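Local coordinates for protein 4-aminobutyrate transaminase (Acinetobacter baumannii, PDB 6WOP) that probably transfers the amino group of 4-aminobutyrate to 2-oxoglutarate with the help of pyridoxal 5'-phosphate, at residues A[246-251]-A[393-398]; A[46-51]-A[380-385]. All coordinates share one frame; numbering follows the deposited sequence.

Contact 1 (A[246-251]-A[393-398])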
# COMPACT_ATOMS: atom_id res chain seq x y z
N PHE A 246 17.51 -10.06 28.11
CA PHE A 246 18.39 -9.65 29.21
C PHE A 246 17.85 -10.09 30.57
O PHE A 246 17.66 -9.29 31.50
CB PHE A 246 18.65 -8.14 29.10
CG PHE A 246 19.42 -7.90 27.90
CD1 PHE A 246 20.77 -8.14 27.93
CD2 PHE A 246 18.79 -7.73 26.69
CE1 PHE A 246 21.54 -8.09 26.82
CE2 PHE A 246 19.54 -7.70 25.53
CZ PHE A 246 20.92 -7.85 25.61
N ALA A 247 17.68 -11.42 30.67
CA ALA A 247 17.57 -12.24 31.89
C ALA A 247 16.15 -12.26 32.46
O ALA A 247 15.91 -12.98 33.44
CB ALA A 247 18.54 -11.80 32.98
N ARG A 248 15.20 -11.56 31.85
CA ARG A 248 13.83 -11.51 32.39
C ARG A 248 13.23 -12.90 32.63
O ARG A 248 12.55 -13.13 33.63
CB ARG A 248 12.92 -10.72 31.44
CG ARG A 248 11.61 -10.27 32.03
CD ARG A 248 11.84 -9.07 32.98
NE ARG A 248 11.11 -9.27 34.21
CZ ARG A 248 11.31 -8.55 35.29
NH1 ARG A 248 12.23 -7.55 35.28
NH2 ARG A 248 10.63 -8.83 36.41
N THR A 249 13.49 -13.83 31.72
CA THR A 249 12.81 -15.12 31.76
C THR A 249 13.66 -16.18 32.42
O THR A 249 13.31 -17.35 32.37
CB THR A 249 12.44 -15.60 30.35
OG1 THR A 249 13.65 -15.88 29.61
CG2 THR A 249 11.59 -14.53 29.66
N GLY A 250 14.80 -15.80 33.00
CA GLY A 250 15.56 -16.79 33.77
C GLY A 250 16.66 -17.43 32.95
O GLY A 250 17.42 -18.27 33.48
N LYS A 251 16.79 -17.02 31.69
CA LYS A 251 17.96 -17.24 30.85
C LYS A 251 18.17 -15.93 30.13
O LYS A 251 17.30 -15.06 30.19
CB LYS A 251 17.78 -18.42 29.86
CG LYS A 251 17.58 -19.80 30.58
CD LYS A 251 17.45 -20.92 29.51
CE LYS A 251 17.31 -22.30 30.11
NZ LYS A 251 18.52 -22.59 30.95
N PHE A 393 4.29 -8.31 35.98
CA PHE A 393 5.30 -7.97 36.99
C PHE A 393 6.66 -7.84 36.33
O PHE A 393 7.17 -8.80 35.73
CB PHE A 393 5.31 -9.04 38.09
CG PHE A 393 4.01 -9.14 38.79
CD1 PHE A 393 3.75 -8.30 39.87
CD2 PHE A 393 3.03 -10.02 38.34
CE1 PHE A 393 2.51 -8.32 40.52
CE2 PHE A 393 1.78 -10.04 38.96
CZ PHE A 393 1.53 -9.18 40.06
N LEU A 394 7.25 -6.64 36.45
CA LEU A 394 8.52 -6.28 35.82
C LEU A 394 9.49 -5.63 36.79
O LEU A 394 10.28 -4.71 36.40
CB LEU A 394 8.24 -5.33 34.65
CG LEU A 394 7.56 -6.10 33.53
CD1 LEU A 394 6.96 -5.07 32.47
CD2 LEU A 394 8.58 -7.03 32.90
N TYR A 395 9.45 -6.05 38.08
CA TYR A 395 10.37 -5.55 39.10
C TYR A 395 11.80 -5.74 38.64
O TYR A 395 12.08 -6.73 37.96
CB TYR A 395 10.15 -6.34 40.38
CG TYR A 395 10.03 -7.86 40.11
CD1 TYR A 395 11.15 -8.68 40.05
CD2 TYR A 395 8.78 -8.45 39.95
CE1 TYR A 395 11.01 -10.10 39.80
CE2 TYR A 395 8.63 -9.79 39.71
CZ TYR A 395 9.73 -10.61 39.66
OH TYR A 395 9.51 -11.94 39.43
N PRO A 396 12.74 -4.87 39.03
CA PRO A 396 14.16 -5.15 38.77
C PRO A 396 14.56 -6.49 39.33
O PRO A 396 14.11 -6.87 40.41
CB PRO A 396 14.89 -3.99 39.53
CG PRO A 396 13.92 -2.81 39.33
CD PRO A 396 12.52 -3.49 39.51
N LEU A 397 15.42 -7.23 38.57
CA LEU A 397 15.91 -8.53 39.05
C LEU A 397 16.88 -8.37 40.22
O LEU A 397 17.18 -9.37 40.92
CB LEU A 397 16.63 -9.24 37.92
CG LEU A 397 15.79 -9.49 36.66
CD1 LEU A 397 16.58 -10.31 35.60
CD2 LEU A 397 14.51 -10.25 37.07
N THR A 398 17.31 -7.16 40.45
CA THR A 398 18.18 -6.78 41.57
C THR A 398 17.39 -6.37 42.83
O THR A 398 18.01 -5.93 43.81
CB THR A 398 19.06 -5.61 41.11
OG1 THR A 398 18.22 -4.55 40.60
CG2 THR A 398 20.03 -6.02 39.98

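Contact 2 (A[46-51]-A[380-385])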
# COMPACT_ATOMS: atom_id res chain seq x y z
N ASP A 46 9.11 -0.48 43.12
CA ASP A 46 8.95 -0.49 41.67
C ASP A 46 8.74 -1.93 41.18
O ASP A 46 9.70 -2.69 41.04
CB ASP A 46 10.20 0.15 41.05
CG ASP A 46 10.16 0.17 39.54
OD1 ASP A 46 9.04 -0.02 38.98
OD2 ASP A 46 11.26 0.35 38.91
N PHE A 47 7.50 -2.29 40.85
CA PHE A 47 7.27 -3.51 40.08
C PHE A 47 7.04 -3.23 38.59
O PHE A 47 6.44 -4.07 37.90
CB PHE A 47 6.06 -4.27 40.61
CG PHE A 47 6.33 -5.15 41.85
CD1 PHE A 47 7.51 -5.03 42.58
CD2 PHE A 47 5.39 -6.08 42.27
CE1 PHE A 47 7.77 -5.81 43.74
CE2 PHE A 47 5.65 -6.89 43.41
CZ PHE A 47 6.83 -6.74 44.14
N ALA A 48 7.47 -2.08 38.10
CA ALA A 48 7.31 -1.71 36.68
C ALA A 48 8.61 -1.72 35.91
O ALA A 48 8.59 -2.01 34.71
CB ALA A 48 6.71 -0.30 36.55
N GLY A 49 9.70 -1.35 36.55
CA GLY A 49 10.98 -1.37 35.88
C GLY A 49 11.00 -0.48 34.65
O GLY A 49 11.69 -0.80 33.68
N GLY A 50 10.25 0.62 34.66
CA GLY A 50 10.18 1.46 33.46
C GLY A 50 9.65 0.69 32.26
O GLY A 50 9.97 1.05 31.12
N ILE A 51 8.82 -0.34 32.50
CA ILE A 51 8.28 -1.28 31.51
C ILE A 51 9.42 -2.14 30.99
O ILE A 51 9.75 -2.06 29.78
CB ILE A 51 7.57 -0.66 30.30
CG1 ILE A 51 6.68 0.56 30.64
CG2 ILE A 51 6.71 -1.72 29.64
CD1 ILE A 51 6.13 1.25 29.31
N LEU A 380 4.11 0.23 42.81
CA LEU A 380 3.81 0.63 41.45
C LEU A 380 3.61 -0.62 40.61
O LEU A 380 4.58 -1.36 40.38
CB LEU A 380 4.98 1.46 40.89
CG LEU A 380 4.93 1.84 39.39
CD1 LEU A 380 3.67 2.63 39.07
CD2 LEU A 380 6.15 2.68 38.99
N LEU A 381 2.39 -0.81 40.08
CA LEU A 381 1.99 -1.98 39.29
C LEU A 381 1.53 -1.58 37.90
O LEU A 381 0.83 -0.57 37.75
CB LEU A 381 0.79 -2.72 39.97
CG LEU A 381 1.06 -3.42 41.32
CD1 LEU A 381 -0.23 -4.09 41.92
CD2 LEU A 381 2.18 -4.42 41.08
N LEU A 382 1.88 -2.40 36.90
CA LEU A 382 1.39 -2.21 35.53
C LEU A 382 0.32 -3.23 35.14
O LEU A 382 0.40 -4.41 35.52
CB LEU A 382 2.52 -2.34 34.53
CG LEU A 382 3.75 -1.44 34.74
CD1 LEU A 382 4.81 -1.90 33.76
CD2 LEU A 382 3.38 0.03 34.54
N THR A 383 -0.61 -2.80 34.28
CA THR A 383 -1.57 -3.71 33.65
C THR A 383 -1.26 -3.93 32.16
O THR A 383 -0.37 -3.30 31.58
CB THR A 383 -3.01 -3.23 33.80
OG1 THR A 383 -3.16 -1.94 33.18
CG2 THR A 383 -3.43 -3.20 35.30
N CYS A 384 -1.96 -4.86 31.54
CA CYS A 384 -1.68 -5.23 30.17
C CYS A 384 -2.91 -5.93 29.67
O CYS A 384 -3.96 -5.91 30.34
CB CYS A 384 -0.48 -6.17 30.06
SG CYS A 384 -0.36 -7.48 31.34
N GLY A 385 -2.79 -6.41 28.43
CA GLY A 385 -3.77 -7.37 27.93
C GLY A 385 -4.81 -6.69 27.08
O GLY A 385 -5.12 -5.50 27.25
O HOH W 1 3.50 -4.45 37.80

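Contact 1 (A[246-251]-A[393-398])
Arg-248 reaches across to Tyr-395 and engages it twice, by its backbone carbonyl and by its ring. The carbonyl comes first: Tyr-395 O accepts from Arg-248 NH1 at 2.8 Å and from Arg-248 NH2 at 3.0 Å, an end-on grip in which both nitrogens converge on one oxygen. That oxygen lies in the guanidinium plane; NH2 meets a lone pair in the carbonyl plane, whereas NH1 approaches from above it. Arginine suits the place, its long chain crossing the gap and offering two donors to one oxygen. CG anti to the backbone N (chi1 -164°), with bends at chi2 and chi3, carries the guanidinium to its target. Asn-55 OD1 and Ser-355 O take further N-H groups, so the buried cation has several acceptors.

Over the ring face, in a cation-pi contact, Arg-248 NH2 sits 3.5 Å above the centre of Tyr-395, and CZ lies 14° off the ring normal. Tyrosine suits this place because its ring face takes the cation while its hydroxyl bonds Ser-355 OG.

Arg-248 is the second residue of a type I beta turn, Ala-247 to Gly-250, in the loop between strands 236-240 and 264-267. The sheet containing these strands is the large-domain sheet of a fold type I aminotransferase; residues 393-398 join strand 390-393 to helix 401-416 in the C-terminal part, so the contact bridges the two.

Apolar groups sandwich the guanidinium. Leu-394 CA lies over one face, 3.4 Å from Arg-248 NH2, and Leu-397 CD2 over the opposite face. Leu-394 CD2 also touches Arg-248 NE at 3.6 Å, the two side chains crossing at about a right angle. Beside the turn, Leu-397 CD1 packs on Ala-247 CB at 3.6 Å, an ordinary van der Waals contact with the small methyl.

Contact 2 (A[46-51]-A[380-385])
Ala-48 CB and the branched end of Leu-382 form the apolar centre, the methyl lying 3.7 Å from Leu-382 CG. Leu-380 CD2 reaches the same methyl at 3.9 Å, so one small side chain serves two leucines. Farther along, Ile-51 CG1 meets Leu-382 CD1 more loosely. Phe-47 and Leu-381 lie side by side and point the same way, with Phe-47 CD2 and Leu-381 CD2 3.8 Å apart.

Outward from this core the backbones pair. Asp-46 and Leu-380 form a parallel bridge, and Phe-47 N donates to Leu-380 O at 3.1 Å, a bent bond of 136°. Beyond it direct pairing gives way to a water, which donates to Phe-47 O and accepts from Leu-382 N at 2.8 Å.

At the polar edge, Asp-46 closes a turn just after strand 43-46. With CG anti to the backbone N (chi1 179°), its OD1 accepts from Ala-48 N at 2.7 Å and Gly-49 N at 2.8 Å, both from one face of the carboxylate: an Asx turn and an Asx motif. Gly-49 and Gly-50 follow with positive phi, which glycine adopts easily.

Strand 43-46 thus joins 379-384 in the mixed sheet that also holds strands 35-38 and 390-393; helix 364-376 packs on Leu-380 and Leu-381, and Val-81 of the second subunit packs on Ile-51 and Leu-382.

Both contacts are buried, yet they do different work. Contact 1 ties a loop of the sheet containing strand 236-240 to the loop after strand 390-393, and its chemistry is that of an arginine whose charge is met by carbonyls and an aromatic ring. Contact 2 lies where the end of strand 43-46 and the turn after it meet strand 379-384, the neighbour of 390-393 in the other sheet, and relies on apolar side chains, backbone pairing and a bridging water; it also lies beside the second subunit, whereas contact 1 has no neighbour from another chain. They meet directly: Leu-394 N probably donates to Phe-47 O at 3.1 Å, and the Phe-393 and Phe-47 side chains pack together.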